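PDB 6O38: acinetobacter secreted protease CpaA, which is a secreted metalloprotease that binds zinc and forms a complex with its type II secretion chaperone CpaB. Local coordinates for residues A[268-273]-A[279-284]; A[225-230]-A[234-239]. One frame throughout, in Å; residues are numbered along the deposited sequence.

Contact 1: A[268-273]-A[279-284]; sequences EFMYVS and QLISSP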
loop_
_atom_site.group_PDB
_atom_site.type_symbol
_atom_site.label_atom_id
_atom_site.label_comp_id
_atom_site.label_asym_id
_atom_site.label_seq_id
_atom_site.Cartn_x
_atom_site.Cartn_y
_atom_site.Cartn_z
ATOM N N GLU A 268 -0.080 -12.688 -9.778
ATOM C CA GLU A 268 0.792 -13.147 -8.708
ATOM C C GLU A 268 0.036 -14.147 -7.848
ATOM O O GLU A 268 -1.110 -13.895 -7.460
ATOM C CB GLU A 268 1.293 -11.978 -7.853
ATOM C CG GLU A 268 2.540 -12.292 -7.043
ATOM C CD GLU A 268 3.073 -11.082 -6.300
ATOM O OE1 GLU A 268 4.001 -11.248 -5.478
ATOM O OE2 GLU A 268 2.566 -9.966 -6.535
ATOM N N PHE A 269 0.677 -15.273 -7.551
ATOM C CA PHE A 269 0.072 -16.332 -6.760
ATOM C C PHE A 269 0.968 -16.651 -5.574
ATOM O O PHE A 269 2.192 -16.521 -5.648
ATOM C CB PHE A 269 -0.162 -17.605 -7.589
ATOM C CG PHE A 269 -1.009 -17.388 -8.811
ATOM C CD1 PHE A 269 -0.447 -16.920 -9.987
ATOM C CD2 PHE A 269 -2.368 -17.651 -8.781
ATOM C CE1 PHE A 269 -1.224 -16.720 -11.111
ATOM C CE2 PHE A 269 -3.151 -17.452 -9.901
ATOM C CZ PHE A 269 -2.578 -16.987 -11.068
HETATM N N MSE A 270 0.345 -17.067 -4.479
HETATM C CA MSE A 270 1.076 -17.412 -3.267
HETATM C C MSE A 270 0.518 -18.688 -2.656
HETATM O O MSE A 270 -0.676 -18.777 -2.371
HETATM C CB MSE A 270 1.009 -16.269 -2.255
HETATM C CG MSE A 270 1.769 -16.538 -0.970
HETATM SE SE MSE A 270 1.390 -15.205 0.398
HETATM C CE MSE A 270 -0.505 -15.576 0.660
ATOM N N TYR A 271 1.385 -19.674 -2.448
ATOM C CA TYR A 271 0.950 -20.959 -1.923
ATOM C C TYR A 271 0.724 -20.873 -0.419
ATOM O O TYR A 271 1.471 -20.203 0.302
ATOM C CB TYR A 271 1.975 -22.047 -2.238
ATOM C CG TYR A 271 1.447 -23.445 -2.020
ATOM C CD1 TYR A 271 0.563 -24.020 -2.923
ATOM C CD2 TYR A 271 1.823 -24.188 -0.908
ATOM C CE1 TYR A 271 0.072 -25.296 -2.730
ATOM C CE2 TYR A 271 1.337 -25.466 -0.706
ATOM C CZ TYR A 271 0.463 -26.015 -1.621
ATOM O OH TYR A 271 -0.025 -27.286 -1.427
ATOM N N VAL A 272 -0.315 -21.558 0.050
ATOM C CA VAL A 272 -0.706 -21.561 1.453
ATOM C C VAL A 272 -0.751 -23.017 1.897
ATOM O O VAL A 272 -1.641 -23.770 1.479
ATOM C CB VAL A 272 -2.061 -20.872 1.680
ATOM C CG1 VAL A 272 -2.366 -20.777 3.160
ATOM C CG2 VAL A 272 -2.072 -19.489 1.042
ATOM N N SER A 273 0.209 -23.416 2.736
ATOM C CA SER A 273 0.381 -24.831 3.058
ATOM C C SER A 273 -0.820 -25.390 3.812
ATOM O O SER A 273 -1.347 -26.451 3.456
ATOM C CB SER A 273 1.663 -25.028 3.868
ATOM O OG SER A 273 2.807 -24.898 3.044
ATOM N N GLN A 279 -3.061 -19.035 -3.441
ATOM C CA GLN A 279 -3.913 -17.875 -3.215
ATOM C C GLN A 279 -3.617 -16.814 -4.268
ATOM O O GLN A 279 -2.452 -16.526 -4.556
ATOM C CB GLN A 279 -3.695 -17.310 -1.812
ATOM C CG GLN A 279 -4.521 -16.069 -1.499
ATOM C CD GLN A 279 -5.966 -16.393 -1.167
ATOM O OE1 GLN A 279 -6.368 -17.557 -1.153
ATOM N NE2 GLN A 279 -6.756 -15.360 -0.896
ATOM N N LEU A 280 -4.672 -16.244 -4.846
ATOM C CA LEU A 280 -4.522 -15.171 -5.824
ATOM C C LEU A 280 -4.389 -13.848 -5.082
ATOM O O LEU A 280 -5.348 -13.375 -4.462
ATOM C CB LEU A 280 -5.710 -15.150 -6.784
ATOM C CG LEU A 280 -5.749 -13.993 -7.783
ATOM C CD1 LEU A 280 -4.571 -14.070 -8.742
ATOM C CD2 LEU A 280 -7.066 -13.980 -8.545
ATOM N N ILE A 281 -3.202 -13.246 -5.142
ATOM C CA ILE A 281 -2.915 -12.026 -4.394
ATOM C C ILE A 281 -2.763 -10.801 -5.283
ATOM O O ILE A 281 -2.703 -9.679 -4.754
ATOM C CB ILE A 281 -1.661 -12.189 -3.508
ATOM C CG1 ILE A 281 -0.435 -12.500 -4.368
ATOM C CG2 ILE A 281 -1.881 -13.280 -2.472
ATOM C CD1 ILE A 281 0.839 -12.670 -3.571
ATOM N N SER A 282 -2.700 -10.966 -6.603
ATOM C CA SER A 282 -2.586 -9.826 -7.503
ATOM C C SER A 282 -3.101 -10.232 -8.875
ATOM O O SER A 282 -2.694 -11.269 -9.408
ATOM C CB SER A 282 -1.135 -9.337 -7.595
ATOM O OG SER A 282 -0.983 -8.358 -8.608
ATOM N N SER A 283 -3.982 -9.413 -9.443
ATOM C CA SER A 283 -4.594 -9.691 -10.733
ATOM C C SER A 283 -4.984 -8.373 -11.383
ATOM O O SER A 283 -5.227 -7.387 -10.678
ATOM C CB SER A 283 -5.825 -10.597 -10.584
ATOM O OG SER A 283 -6.753 -10.049 -9.666
ATOM N N PRO A 284 -5.053 -8.322 -12.712
ATOM C CA PRO A 284 -5.360 -7.055 -13.385
ATOM C C PRO A 284 -6.818 -6.653 -13.221
ATOM O O PRO A 284 -7.696 -7.466 -12.924
ATOM C CB PRO A 284 -5.034 -7.341 -14.857
ATOM C CG PRO A 284 -4.199 -8.584 -14.847
ATOM C CD PRO A 284 -4.661 -9.369 -13.667
#
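This is a buried antiparallel beta hairpin contact carrying a classic beta bulge, between strands 266-272 and 277-288 of a StcE-type beta-sandwich domain. The N-to-C directions of strand segments 268-272 and 279-282 differ by 143°. Met270, modelled as selenomethionine, and Gln279 form a hydrogen-bonded pair, joined by Met270 N to Gln279 O (2.8 Å) and by Gln279 N to Met270 O. Phe269 and Leu280 form the next, non-hydrogen-bonded pair. The bulge follows, where Ile281 and Ser282 both face Glu268. Glu268 O accepts a hydrogen bond from Ile281 N (3.2 Å) and a weak one from Ser282 N. Glu268 N gives a fairly straight bond to Ser282 O (3.0 Å, 165° at the hydrogen).

The Ile281 side chain reaches across to strand 268-272. Its CG1 lies between the backbone N and the carbonyl carbon (chi1 61°), and CD1 is anti to CA. Together these torsions set CD1 3.8 Å from Met270 CB and near Glu268 CD. Glu268 OE1 forms a salt bridge with Arg235. Ser282 OG bonds to Asn124 and Asp122 of the CpaB chain, so the bulge also lies at the chaperone interface. On the Phe269 side of the sheet, Leu280 CD1 meets Phe269 CE2 obliquely at 3.8 Å.

Contact 2: A[225-230]-A[234-239]; sequences TLPTTA and DRIIIK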
loop_
_atom_site.group_PDB
_atom_site.type_symbol
_atom_site.label_atom_id
_atom_site.label_comp_id
_atom_site.label_asym_id
_atom_site.label_seq_id
_atom_site.Cartn_x
_atom_site.Cartn_y
_atom_site.Cartn_z
ATOM N N THR A 225 -0.838 -24.334 -16.197
ATOM C CA THR A 225 -1.312 -24.902 -14.941
ATOM C C THR A 225 -0.239 -24.745 -13.873
ATOM O O THR A 225 0.911 -25.148 -14.078
ATOM C CB THR A 225 -1.677 -26.380 -15.106
ATOM O OG1 THR A 225 -2.659 -26.521 -16.140
ATOM C CG2 THR A 225 -2.233 -26.941 -13.806
ATOM N N LEU A 226 -0.621 -24.165 -12.736
ATOM C CA LEU A 226 0.287 -24.016 -11.613
ATOM C C LEU A 226 0.593 -25.373 -10.980
ATOM O O LEU A 226 -0.143 -26.343 -11.181
ATOM C CB LEU A 226 -0.313 -23.075 -10.569
ATOM C CG LEU A 226 -0.564 -21.623 -10.979
ATOM C CD1 LEU A 226 -0.701 -20.747 -9.745
ATOM C CD2 LEU A 226 0.549 -21.105 -11.878
ATOM N N PRO A 227 1.686 -25.469 -10.219
ATOM C CA PRO A 227 1.975 -26.720 -9.507
ATOM C C PRO A 227 0.870 -27.067 -8.522
ATOM O O PRO A 227 0.137 -26.200 -8.041
ATOM C CB PRO A 227 3.294 -26.421 -8.782
ATOM C CG PRO A 227 3.918 -25.325 -9.568
ATOM C CD PRO A 227 2.782 -24.494 -10.082
ATOM N N THR A 228 0.756 -28.362 -8.225
ATOM C CA THR A 228 -0.250 -28.828 -7.281
ATOM C C THR A 228 0.132 -28.525 -5.841
ATOM O O THR A 228 -0.751 -28.434 -4.980
ATOM C CB THR A 228 -0.450 -30.336 -7.430
ATOM O OG1 THR A 228 0.754 -30.922 -7.934
ATOM C CG2 THR A 228 -1.557 -30.616 -8.429
ATOM N N THR A 229 1.424 -28.361 -5.568
ATOM C CA THR A 229 1.915 -28.139 -4.218
ATOM C C THR A 229 3.223 -27.367 -4.289
ATOM O O THR A 229 3.907 -27.351 -5.315
ATOM C CB THR A 229 2.116 -29.460 -3.466
ATOM O OG1 THR A 229 2.371 -29.192 -2.082
ATOM C CG2 THR A 229 3.288 -30.237 -4.053
ATOM N N ALA A 230 3.553 -26.712 -3.182
ATOM C CA ALA A 230 4.807 -25.984 -3.042
ATOM C C ALA A 230 5.103 -25.845 -1.554
ATOM O O ALA A 230 4.398 -26.407 -0.709
ATOM C CB ALA A 230 4.735 -24.625 -3.747
ATOM N N ASP A 234 5.602 -19.740 -1.095
ATOM C CA ASP A 234 6.239 -19.619 -2.398
ATOM C C ASP A 234 5.343 -18.817 -3.334
ATOM O O ASP A 234 4.114 -18.883 -3.260
ATOM C CB ASP A 234 6.531 -20.997 -2.994
ATOM C CG ASP A 234 7.669 -21.708 -2.291
ATOM O OD1 ASP A 234 8.490 -21.026 -1.643
ATOM O OD2 ASP A 234 7.752 -22.949 -2.401
ATOM N N ARG A 235 5.967 -18.050 -4.225
ATOM C CA ARG A 235 5.230 -17.136 -5.085
ATOM C C ARG A 235 5.565 -17.380 -6.547
ATOM O O ARG A 235 6.712 -17.676 -6.894
ATOM C CB ARG A 235 5.520 -15.676 -4.723
ATOM C CG ARG A 235 4.885 -15.239 -3.416
ATOM C CD ARG A 235 4.969 -13.738 -3.223
ATOM N NE ARG A 235 4.343 -13.322 -1.971
ATOM C CZ ARG A 235 3.913 -12.089 -1.724
ATOM N NH1 ARG A 235 4.038 -11.144 -2.646
ATOM N NH2 ARG A 235 3.354 -11.802 -0.557
ATOM N N ILE A 236 4.549 -17.254 -7.397
ATOM C CA ILE A 236 4.696 -17.356 -8.843
ATOM C C ILE A 236 4.106 -16.099 -9.463
ATOM O O ILE A 236 2.929 -15.789 -9.242
ATOM C CB ILE A 236 4.008 -18.609 -9.413
ATOM C CG1 ILE A 236 4.730 -19.876 -8.952
ATOM C CG2 ILE A 236 3.951 -18.545 -10.932
ATOM C CD1 ILE A 236 4.098 -21.148 -9.467
ATOM N N ILE A 237 4.918 -15.377 -10.228
ATOM C CA ILE A 237 4.472 -14.223 -11.001
ATOM C C ILE A 237 4.406 -14.637 -12.463
ATOM O O ILE A 237 5.357 -15.225 -12.993
ATOM C CB ILE A 237 5.402 -13.013 -10.807
ATOM C CG1 ILE A 237 5.376 -12.550 -9.350
ATOM C CG2 ILE A 237 4.997 -11.875 -11.732
ATOM C CD1 ILE A 237 6.359 -11.440 -9.045
ATOM N N ILE A 238 3.284 -14.337 -13.110
ATOM C CA ILE A 238 3.073 -14.642 -14.519
ATOM C C ILE A 238 2.907 -13.322 -15.259
ATOM O O ILE A 238 1.993 -12.544 -14.955
ATOM C CB ILE A 238 1.857 -15.557 -14.732
ATOM C CG1 ILE A 238 2.030 -16.856 -13.938
ATOM C CG2 ILE A 238 1.670 -15.860 -16.209
ATOM C CD1 ILE A 238 0.887 -17.832 -14.098
ATOM N N LYS A 239 3.784 -13.075 -16.231
ATOM C CA LYS A 239 3.794 -11.836 -16.993
ATOM C C LYS A 239 3.652 -12.143 -18.476
ATOM O O LYS A 239 4.063 -13.207 -18.950
ATOM C CB LYS A 239 5.099 -11.054 -16.785
ATOM C CG LYS A 239 5.351 -10.537 -15.383
ATOM C CD LYS A 239 6.754 -9.950 -15.307
ATOM C CE LYS A 239 7.129 -9.535 -13.896
ATOM N NZ LYS A 239 8.493 -8.932 -13.851
#
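The planar group here is the Asp234 carboxylate. Its OD2 end is turned to the methyl of Ala230, with OD2 3.7 Å from Ala230 CB. This is packing and not a polar bond. The same OD2 is hydrogen-bonded to Ser164 OG and to Asn231 N, which hold the carboxylate in place at the turn between the two segments. Pro227 is a puckered ring, and its CD-CG edge meets Ile236. Ile236 CD1 comes to 3.6 Å from Pro227 CD, and CG of the same ring is a little farther from that methyl.

Residues 225-230 form an irregular connection that leads from strand 223-224 back toward strand 235-240 of the StcE-type beta-sandwich domain. The segment folds over one face of that strand, the face bearing Ile236 and Ile238. Both isoleucines also touch strand 210-215, through Ile213 and Phe215 respectively, consistent with a place in the sandwich interior.

Ile236 is extended beyond CB (chi2 179°), which carries CD1 out to the proline. Ile238 has nearly the same torsions, and its CD1 reaches Leu226 CD2 at 4.0 Å; these two side chains meet at a slant. Leu226 CD2 also approaches Ile236 CD1, at 4.3 Å. Pro227 O accepts a hydrogen bond from Trp278 NE1, and the side chains of Leu226, Ala230 and Ile236 all touch Trp278.

Contact 1 and contact 2 follow one another along the chain and lie side by side, their centres about 8 Å apart. Strands 235-240 and 266-272 are antiparallel neighbours, with a probable backbone hydrogen bond from Phe269 N to Ile236 O (2.9 Å). On one face of the sheet, Leu226 CD1 packs on Phe269 CG at 3.5 Å, which joins the apolar side chains of both contacts. On the other face, Arg235 NH1 and Glu268 OE1 form a salt bridge of 2.8 Å. Neither contact includes a zinc ligand: His498, His502 and His508 bind the metal in the protease part of the chain. Only contact 1 reaches CpaB.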